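PDB 3TDW: gentamicin resistance protein from Enterococcus gallinarum, which probably phosphorylates the 2''-hydroxyl of aminoglycoside antibiotics such as gentamicin, preferring GTP to ATP as phosphate donor and so conferring resistance. Local coordinates for residues P199-T204 against I216-D221; L56-Q61 against A138-T143. The protein carries 1 engineered substitution. One frame throughout, in Å; residues are numbered along the deposited sequence.

Contact 1: residues P199-T204 against I216-D221; sequences PDHFLT and IIDFGD. With MG (magnesium ion), chain C; MG (magnesium ion), chain D; GDP (guanosine-5'-diphosphate), chain B.
H201 and D218 meet on a magnesium ion between the protein and the GDP phosphates. H201 NE2 binds the magnesium ion of chain C at 2.3 Å, and D218 OD2 reaches the same ion at 2.2 Å. Ring and carboxylate stand 82° apart, and D218 CB lies over one face of the imidazole, 3.5 Å from its centroid, a CH-pi contact. H201 ND1 is held by the backbone O of D196, which helps fix the ring's rotation and points NE2 at the metal. Turned away from the backbone N at chi1 -164°, the D218 carboxylate lies between two ions: OD2 bridges them, while OD1 and OD2 together chelate the magnesium ion of chain D. The shared oxygen is probably polarised by the two ions. Residues 218-220 are the DFG motif of the kinase fold.

Packing is close on the strand side. I217 N donates to a lone pair of H201 O at 3.1 Å, and I216 CA adds a CA-H...O contact to that oxygen. The side chains of L203 and I217 cross at about a right angle, CD2 of L203 to CG2 of I217 at 3.8 Å, and I217 CD1 reaches the GDP at C8 and C3'. F202 and I216, a non-hydrogen-bonded antiparallel pair, meet more loosely, CD1 to CG1 at 4.4 Å. On the watery side, five waters complete the two metal shells, and water 1 also donates to D221 OD2.

F202 and I216 pack on helix 110-129, F202 also on helix 232-238; strand 202-204 runs between strands 98-99 and 213-216, and F219 reaches helix 50-66.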
ATOM      1  N   PRO A 199      -4.384  -6.500   0.752  1.00 18.84           N
ATOM      2  CA  PRO A 199      -4.373  -7.748   1.528  1.00 17.43           C
ATOM      3  C   PRO A 199      -3.038  -8.515   1.514  1.00 18.72           C
ATOM      4  O   PRO A 199      -2.907  -9.442   2.320  1.00 21.19           O
ATOM      5  CB  PRO A 199      -5.508  -8.577   0.901  1.00 22.43           C
ATOM      6  CG  PRO A 199      -5.797  -7.931  -0.410  1.00 26.78           C
ATOM      7  CD  PRO A 199      -5.435  -6.490  -0.283  1.00 23.38           C
ATOM      8  N   ASP A 200      -2.080  -8.142   0.663  1.00 18.10           N
ATOM      9  CA  ASP A 200      -0.744  -8.754   0.766  1.00 20.17           C
ATOM     10  C   ASP A 200       0.004  -8.237   1.999  1.00 18.46           C
ATOM     11  O   ASP A 200       1.102  -8.706   2.320  1.00 18.30           O
ATOM     12  CB  ASP A 200       0.091  -8.566  -0.503  1.00 26.69           C
ATOM     13  CG  ASP A 200      -0.524  -9.238  -1.711  0.55 27.56           C
ATOM     14  OD1 ASP A 200      -0.484  -8.634  -2.803  0.55 34.57           O
ATOM     15  OD2 ASP A 200      -1.044 -10.365  -1.565  0.55 33.42           O
ATOM     16  N   HIS A 201      -0.598  -7.283   2.693  1.00 14.72           N
ATOM     17  CA  HIS A 201      -0.028  -6.748   3.927  1.00 14.50           C
ATOM     18  C   HIS A 201      -0.906  -6.996   5.138  1.00 15.57           C
ATOM     19  O   HIS A 201      -0.671  -6.414   6.196  1.00 13.91           O
ATOM     20  CB  HIS A 201       0.214  -5.238   3.815  1.00 13.89           C
ATOM     21  CG  HIS A 201       1.233  -4.861   2.787  1.00 12.99           C
ATOM     22  ND1 HIS A 201       1.153  -3.691   2.064  1.00 18.03           N
ATOM     23  CD2 HIS A 201       2.346  -5.501   2.350  1.00 15.06           C
ATOM     24  CE1 HIS A 201       2.176  -3.620   1.232  1.00 17.07           C
ATOM     25  NE2 HIS A 201       2.914  -4.704   1.386  1.00 13.57           N
ATOM     26  N   PHE A 202      -1.943  -7.821   4.975  1.00 17.34           N
ATOM     27  CA  PHE A 202      -2.863  -8.115   6.075  1.00 14.96           C
ATOM     28  C   PHE A 202      -2.482  -9.460   6.659  1.00 17.02           C
ATOM     29  O   PHE A 202      -2.440 -10.457   5.945  1.00 20.72           O
ATOM     30  CB  PHE A 202      -4.332  -8.206   5.608  1.00 14.05           C
ATOM     31  CG  PHE A 202      -4.891  -6.928   5.033  1.00 20.63           C
ATOM     32  CD1 PHE A 202      -4.224  -5.725   5.155  1.00 20.46           C
ATOM     33  CD2 PHE A 202      -6.117  -6.944   4.383  1.00 24.13           C
ATOM     34  CE1 PHE A 202      -4.750  -4.565   4.616  1.00 24.60           C
ATOM     35  CE2 PHE A 202      -6.655  -5.787   3.848  1.00 22.30           C
ATOM     36  CZ  PHE A 202      -5.961  -4.594   3.957  1.00 21.62           C
ATOM     37  N   LEU A 203      -2.193  -9.472   7.950  1.00 18.68           N
ATOM     38  CA  LEU A 203      -1.797 -10.697   8.631  1.00 20.50           C
ATOM     39  C   LEU A 203      -3.004 -11.187   9.407  1.00 19.30           C
ATOM     40  O   LEU A 203      -3.548 -10.459  10.229  1.00 20.92           O
ATOM     41  CB  LEU A 203      -0.634 -10.424   9.577  1.00 19.60           C
ATOM     42  CG  LEU A 203       0.744 -10.521   8.931  1.00 21.65           C
ATOM     43  CD1 LEU A 203       0.988 -11.907   8.387  1.00 22.60           C
ATOM     44  CD2 LEU A 203       0.932  -9.477   7.826  1.00 21.87           C
ATOM     45  N   THR A 204      -3.416 -12.421   9.139  1.00 26.16           N
ATOM     46  CA  THR A 204      -4.683 -12.911   9.663  1.00 23.21           C
ATOM     47  C   THR A 204      -4.575 -14.255  10.351  1.00 26.61           C
ATOM     48  O   THR A 204      -3.637 -15.027  10.141  1.00 27.11           O
ATOM     49  CB  THR A 204      -5.726 -13.076   8.552  1.00 27.40           C
ATOM     50  OG1 THR A 204      -5.297 -14.104   7.650  1.00 32.34           O
ATOM     51  CG2 THR A 204      -5.904 -11.763   7.785  1.00 29.70           C
ATOM     52  N   ILE A 216      -0.703  -5.533  10.433  1.00 13.37           N
ATOM     53  CA  ILE A 216      -0.542  -4.906   9.130  1.00 12.42           C
ATOM     54  C   ILE A 216       0.919  -4.522   8.978  1.00 13.44           C
ATOM     55  O   ILE A 216       1.517  -3.977   9.904  1.00 12.74           O
ATOM     56  CB  ILE A 216      -1.411  -3.650   9.007  1.00 13.40           C
ATOM     57  CG1 ILE A 216      -2.900  -4.038   8.995  1.00 14.80           C
ATOM     58  CG2 ILE A 216      -1.043  -2.864   7.752  1.00 12.40           C
ATOM     59  CD1 ILE A 216      -3.821  -2.853   9.036  1.00 21.15           C
ATOM     60  N   ILE A 217       1.495  -4.817   7.819  1.00 12.44           N
ATOM     61  CA  ILE A 217       2.913  -4.543   7.604  1.00  9.89           C
ATOM     62  C   ILE A 217       3.146  -3.489   6.509  1.00 13.40           C
ATOM     63  O   ILE A 217       2.191  -2.915   5.975  1.00 12.11           O
ATOM     64  CB  ILE A 217       3.665  -5.826   7.238  1.00 11.26           C
ATOM     65  CG1 ILE A 217       3.049  -6.468   5.990  1.00 14.86           C
ATOM     66  CG2 ILE A 217       3.633  -6.819   8.411  1.00 14.73           C
ATOM     67  CD1 ILE A 217       3.942  -7.529   5.347  1.00 14.53           C
ATOM     68  N   ASP A 218       4.426  -3.240   6.210  1.00 11.55           N
ATOM     69  CA  ASP A 218       4.879  -2.376   5.109  1.00 11.35           C
ATOM     70  C   ASP A 218       4.310  -0.967   5.077  1.00 10.78           C
ATOM     71  O   ASP A 218       3.400  -0.666   4.287  1.00 12.21           O
ATOM     72  CB  ASP A 218       4.647  -3.024   3.742  1.00 13.35           C
ATOM     73  CG  ASP A 218       5.439  -2.341   2.643  1.00  9.75           C
ATOM     74  OD1 ASP A 218       6.268  -1.446   2.954  1.00 11.81           O
ATOM     75  OD2 ASP A 218       5.265  -2.697   1.460  1.00 11.55           O
ATOM     76  N   PHE A 219       4.877  -0.084   5.892  1.00 11.38           N
ATOM     77  CA  PHE A 219       4.389   1.294   5.949  1.00 12.64           C
ATOM     78  C   PHE A 219       5.213   2.237   5.059  1.00 10.93           C
ATOM     79  O   PHE A 219       5.165   3.436   5.247  1.00  9.75           O
ATOM     80  CB  PHE A 219       4.394   1.811   7.397  1.00 12.81           C
ATOM     81  CG  PHE A 219       3.242   1.310   8.238  1.00 14.56           C
ATOM     82  CD1 PHE A 219       2.245   2.188   8.656  1.00 13.22           C
ATOM     83  CD2 PHE A 219       3.152  -0.024   8.606  1.00 14.25           C
ATOM     84  CE1 PHE A 219       1.186   1.742   9.447  1.00 13.48           C
ATOM     85  CE2 PHE A 219       2.089  -0.480   9.389  1.00 10.50           C
ATOM     86  CZ  PHE A 219       1.103   0.412   9.810  1.00 11.98           C
ATOM     87  N   GLY A 220       5.948   1.691   4.094  1.00 10.10           N
ATOM     88  CA  GLY A 220       6.882   2.499   3.306  1.00 12.48           C
ATOM     89  C   GLY A 220       6.233   3.604   2.473  1.00 13.58           C
ATOM     90  O   GLY A 220       6.893   4.591   2.092  1.00 14.18           O
ATOM     91  N   ASP A 221       4.950   3.453   2.167  1.00 12.38           N
ATOM     92  CA  ASP A 221       4.254   4.489   1.396  1.00 12.27           C
ATOM     93  C   ASP A 221       3.426   5.455   2.244  1.00 10.49           C
ATOM     94  O   ASP A 221       2.608   6.215   1.709  1.00 11.56           O
ATOM     95  CB  ASP A 221       3.401   3.867   0.287  1.00 13.85           C
ATOM     96  CG  ASP A 221       4.245   3.435  -0.902  1.00 26.38           C
ATOM     97  OD1 ASP A 221       4.875   4.316  -1.532  1.00 26.89           O
ATOM     98  OD2 ASP A 221       4.296   2.221  -1.188  1.00 23.60           O
TER
HETATM   99 MG    MG C 501       4.989  -4.643   0.482  1.00 14.29          MG
HETATM  100 MG    MG D 502       6.835  -1.192   0.785  1.00 14.38          MG
HETATM  101  PB  GDP B 500       8.145  -4.033   0.098  1.00 13.37           P
HETATM  102  O1B GDP B 500       9.213  -4.252  -0.941  1.00 13.34           O
HETATM  103  O2B GDP B 500       6.818  -4.298  -0.550  1.00 11.24           O
HETATM  104  O3B GDP B 500       8.234  -2.674   0.682  1.00 12.30           O
HETATM  105  O3A GDP B 500       8.424  -5.117   1.276  1.00 12.12           O
HETATM  106  PA  GDP B 500       7.462  -5.514   2.506  1.00 13.36           P
HETATM  107  O1A GDP B 500       7.627  -4.681   3.742  1.00 13.93           O
HETATM  108  O2A GDP B 500       6.025  -5.579   2.044  1.00 12.62           O
HETATM  109  O5' GDP B 500       7.958  -7.012   2.817  1.00 12.93           O
HETATM  110  C5' GDP B 500       8.070  -7.923   1.728  1.00 15.94           C
HETATM  111  C4' GDP B 500       7.289  -9.192   2.037  1.00 17.93           C
HETATM  112  O4' GDP B 500       7.875  -9.885   3.138  1.00 16.49           O
HETATM  113  C3' GDP B 500       5.853  -8.936   2.462  1.00 16.09           C
HETATM  114  O3' GDP B 500       5.017  -8.729   1.320  1.00 17.95           O
HETATM  115  C2' GDP B 500       5.526 -10.217   3.194  1.00 17.84           C
HETATM  116  O2' GDP B 500       5.242 -11.212   2.206  1.00 22.61           O
HETATM  117  C1' GDP B 500       6.850 -10.559   3.866  1.00 15.97           C
HETATM  118  N9  GDP B 500       6.829 -10.034   5.248  1.00 17.05           N
HETATM  119  C8  GDP B 500       7.399  -8.899   5.701  1.00 16.00           C
HETATM  120  N7  GDP B 500       7.174  -8.735   7.030  1.00 12.35           N
HETATM  121  C5  GDP B 500       6.424  -9.788   7.426  1.00 12.47           C
HETATM  122  C6  GDP B 500       5.861 -10.263   8.702  1.00 14.38           C
HETATM  123  O6  GDP B 500       6.000  -9.600   9.748  1.00 15.06           O
HETATM  124  N1  GDP B 500       5.158 -11.408   8.693  1.00 17.32           N
HETATM  125  C2  GDP B 500       5.007 -12.137   7.569  1.00 15.48           C
HETATM  126  N2  GDP B 500       4.304 -13.296   7.631  1.00 18.71           N
HETATM  127  N3  GDP B 500       5.517 -11.779   6.372  1.00 18.13           N
HETATM  128  C4  GDP B 500       6.220 -10.634   6.251  1.00 16.53           C
HETATM  129  O   HOH W   1       5.120   0.236   0.660  1.00 14.00           O
HETATM  130  O   HOH W   2       4.056  -3.595  -1.289  1.00 15.49           O
HETATM  131  O   HOH W   3       4.573  -6.631  -0.444  1.00 17.71           O
HETATM  132  O   HOH W   4       8.283   0.443   1.087  1.00 13.19           O
HETATM  133  O   HOH W   5       6.750  -1.253  -1.327  1.00 13.66           O

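Contact 2: residues L56-Q61 against A138-T143; sequences LNKEIQ and AGVPVT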
ATOM      1  N   LEU A  56      12.286   3.419   4.119  1.00 12.10           N
ATOM      2  CA  LEU A  56      12.601   2.836   5.430  1.00 13.72           C
ATOM      3  C   LEU A  56      12.978   3.897   6.480  1.00 13.73           C
ATOM      4  O   LEU A  56      12.609   3.785   7.658  1.00 13.30           O
ATOM      5  CB  LEU A  56      13.711   1.787   5.292  1.00 13.78           C
ATOM      6  CG  LEU A  56      14.174   1.138   6.594  1.00 12.20           C
ATOM      7  CD1 LEU A  56      13.015   0.425   7.301  1.00 14.71           C
ATOM      8  CD2 LEU A  56      15.320   0.162   6.320  1.00 14.44           C
ATOM      9  N   ASN A  57      13.734   4.924   6.083  1.00 14.07           N
ATOM     10  CA  ASN A  57      14.107   5.956   7.052  1.00 14.81           C
ATOM     11  C   ASN A  57      12.863   6.649   7.607  1.00 15.62           C
ATOM     12  O   ASN A  57      12.799   6.977   8.789  1.00 18.38           O
ATOM     13  CB  ASN A  57      15.091   6.970   6.456  1.00 14.88           C
ATOM     14  CG  ASN A  57      16.552   6.518   6.583  1.00 19.65           C
ATOM     15  OD1 ASN A  57      17.319   6.618   5.627  1.00 28.44           O
ATOM     16  ND2 ASN A  57      16.935   6.024   7.763  1.00 21.36           N
ATOM     17  N   LYS A  58      11.859   6.834   6.748  1.00 12.61           N
ATOM     18  CA  LYS A  58      10.563   7.358   7.169  1.00 12.87           C
ATOM     19  C   LYS A  58       9.886   6.388   8.144  1.00 13.45           C
ATOM     20  O   LYS A  58       9.393   6.795   9.192  1.00 14.42           O
ATOM     21  CB  LYS A  58       9.667   7.591   5.939  1.00 14.98           C
ATOM     22  CG  LYS A  58       8.254   8.123   6.240  1.00 17.77           C
ATOM     23  CD  LYS A  58       7.200   7.032   6.134  1.00 20.05           C
ATOM     24  CE  LYS A  58       7.260   6.249   4.818  1.00 15.48           C
ATOM     25  NZ  LYS A  58       6.757   6.950   3.607  1.00 16.40           N
ATOM     26  N   GLU A  59       9.872   5.098   7.812  1.00 13.11           N
ATOM     27  CA  GLU A  59       9.229   4.121   8.700  1.00 12.64           C
ATOM     28  C   GLU A  59       9.905   4.043  10.060  1.00 12.60           C
ATOM     29  O   GLU A  59       9.241   3.851  11.078  1.00 14.32           O
ATOM     30  CB  GLU A  59       9.174   2.724   8.078  1.00 14.43           C
ATOM     31  CG  GLU A  59       8.373   2.619   6.778  1.00  9.67           C
ATOM     32  CD  GLU A  59       8.393   1.207   6.218  1.00 16.30           C
ATOM     33  OE1 GLU A  59       9.301   0.884   5.416  1.00 23.35           O
ATOM     34  OE2 GLU A  59       7.513   0.415   6.604  1.00 18.87           O
ATOM     35  N   ILE A  60      11.227   4.180  10.076  1.00 10.91           N
ATOM     36  CA  ILE A  60      11.972   4.125  11.330  1.00 14.44           C
ATOM     37  C   ILE A  60      11.506   5.213  12.294  1.00 15.70           C
ATOM     38  O   ILE A  60      11.432   4.993  13.509  1.00 16.90           O
ATOM     39  CB  ILE A  60      13.483   4.225  11.063  1.00 11.79           C
ATOM     40  CG1 ILE A  60      13.979   2.909  10.464  1.00 14.61           C
ATOM     41  CG2 ILE A  60      14.260   4.527  12.365  1.00 16.93           C
ATOM     42  CD1 ILE A  60      15.422   2.948   9.969  1.00 16.40           C
ATOM     43  N   GLN A  61      11.172   6.380  11.749  1.00 19.85           N
ATOM     44  CA  GLN A  61      10.702   7.506  12.553  1.00 18.14           C
ATOM     45  C   GLN A  61       9.217   7.416  12.878  1.00 18.82           C
ATOM     46  O   GLN A  61       8.774   7.841  13.942  1.00 20.51           O
ATOM     47  CB  GLN A  61      10.974   8.832  11.826  1.00 19.60           C
ATOM     48  CG  GLN A  61      12.449   9.116  11.540  1.00 23.84           C
ATOM     49  CD  GLN A  61      12.641  10.457  10.854  1.00 41.77           C
ATOM     50  OE1 GLN A  61      12.760  10.535   9.627  1.00 38.17           O
ATOM     51  NE2 GLN A  61      12.652  11.528  11.643  1.00 43.37           N
ATOM     52  N   ALA A 138       8.047  13.802  11.745  1.00 23.81           N
ATOM     53  CA  ALA A 138       8.696  12.498  11.683  1.00 24.94           C
ATOM     54  C   ALA A 138       9.085  12.130  10.248  1.00 26.46           C
ATOM     55  O   ALA A 138       9.377  10.970   9.948  1.00 31.88           O
ATOM     56  CB  ALA A 138       7.819  11.420  12.289  1.00 26.75           C
ATOM     57  N   GLY A 139       9.062  13.113   9.361  1.00 22.84           N
ATOM     58  CA  GLY A 139       9.496  12.906   7.992  1.00 20.85           C
ATOM     59  C   GLY A 139       8.498  12.286   7.033  1.00 18.74           C
ATOM     60  O   GLY A 139       8.872  11.857   5.948  1.00 21.13           O
ATOM     61  N   VAL A 140       7.225  12.226   7.407  1.00 17.75           N
ATOM     62  CA  VAL A 140       6.218  11.716   6.477  1.00 14.84           C
ATOM     63  C   VAL A 140       5.962  12.764   5.384  1.00 17.37           C
ATOM     64  O   VAL A 140       5.670  13.919   5.692  1.00 16.53           O
ATOM     65  CB  VAL A 140       4.917  11.350   7.211  1.00 14.44           C
ATOM     66  CG1 VAL A 140       3.800  11.021   6.208  1.00 16.55           C
ATOM     67  CG2 VAL A 140       5.174  10.179   8.190  1.00 16.69           C
ATOM     68  N   PRO A 141       6.104  12.374   4.103  1.00 16.55           N
ATOM     69  CA  PRO A 141       5.974  13.362   3.021  1.00 16.70           C
ATOM     70  C   PRO A 141       4.538  13.803   2.813  1.00 19.96           C
ATOM     71  O   PRO A 141       3.622  13.024   3.065  1.00 15.32           O
ATOM     72  CB  PRO A 141       6.452  12.596   1.783  1.00 20.25           C
ATOM     73  CG  PRO A 141       6.183  11.152   2.109  1.00 24.13           C
ATOM     74  CD  PRO A 141       6.462  11.038   3.594  1.00 21.65           C
ATOM     75  N   VAL A 142       4.356  15.029   2.328  1.00 16.70           N
ATOM     76  CA  VAL A 142       3.029  15.523   2.029  1.00 18.05           C
ATOM     77  C   VAL A 142       2.805  15.428   0.527  1.00 16.60           C
ATOM     78  O   VAL A 142       3.559  15.991  -0.269  1.00 17.78           O
ATOM     79  CB  VAL A 142       2.831  16.971   2.535  1.00 17.67           C
ATOM     80  CG1 VAL A 142       1.458  17.490   2.132  1.00 22.35           C
ATOM     81  CG2 VAL A 142       3.013  17.017   4.047  1.00 21.26           C
ATOM     82  N   THR A 143       1.776  14.687   0.142  1.00 15.33           N
ATOM     83  CA  THR A 143       1.490  14.474  -1.263  1.00 18.92           C
ATOM     84  C   THR A 143       0.563  15.566  -1.772  1.00 22.32           C
ATOM     85  O   THR A 143      -0.514  15.764  -1.219  1.00 23.47           O
ATOM     86  CB  THR A 143       0.819  13.115  -1.480  1.00 17.84           C
ATOM     87  OG1 THR A 143       1.648  12.086  -0.920  1.00 19.69           O
ATOM     88  CG2 THR A 143       0.612  12.852  -2.968  1.00 20.26           C
TER
HETATM   89  O   HOH W   6      11.721  10.515   6.432  1.00 35.94           O
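K58 and Q61, one helical turn apart, face the chain that leaves helix 132-137, and each meets it in its own way. K58 touches the loop through CG, which lies anti to the backbone N (chi1 179°) and comes to 3.8 Å from G139 O and 4.2 Å from V140 CG2. From the CB-CG bond outward the lysine bends at three successive torsions, and its side chain crosses P141 at about a right angle, with NZ 4.1 Å from the ring carbon CD. The ammonium does not stop there; it donates to the backbone O atoms of G220 and A222, so P141 merely flanks the end of a chain whose N-H groups bond to backbone carbonyls elsewhere.

Q61 points at the loop from the helix's more exposed side. Its CB touches A138 O at 3.3 Å and A138 CB at 4.1 Å. CG is anti to the carbonyl carbon (chi1 -61°), and the extended chain passes the A138 carbonyl, whose O lies over a face of the Q61 amide. Q61 OE1 and A138 O are 3.4 Å apart, two acceptors without a proton between them. Water 6 bridges nearby, donating to G139 O at 3.2 Å and, weakly, to Q61 OE1.

G139, with positive phi, is the C-prime residue of a Schellman motif ending helix 132-137: its N bonds to I136 O, and V140 N to A135 O. The turn brings the A138 and G139 carbonyls to the side of helix 50-66.

Direct contact is therefore by van der Waals touch, with polar linkage left to one water; the lysine's stronger bonds, to G220 of the DFG motif and A222 just after it, probably do more to fix its position.

Overall arrangement
From the N terminus, helix 50-66 comes first, and contact 2 closes a long loop of 76 residues when 138-143 returns to 56-61. That loop takes in strands 77-82 and 88-93, the crossing to helix 110-129, and helix 132-137, so the contact ties the nucleotide-side sheet's helix to the helical part. Contact 1 follows in series, neither nested nor crossed: 199-204 and 216-221 close a short hairpin-like loop at the GDP and magnesium site. The centres of contacts 1 and 2 are about 16 Å apart, yet they touch: E59, salt-bridged to R45, takes a weak hydrogen bond from F219 N, linking helix 50-66 to the DFG segment.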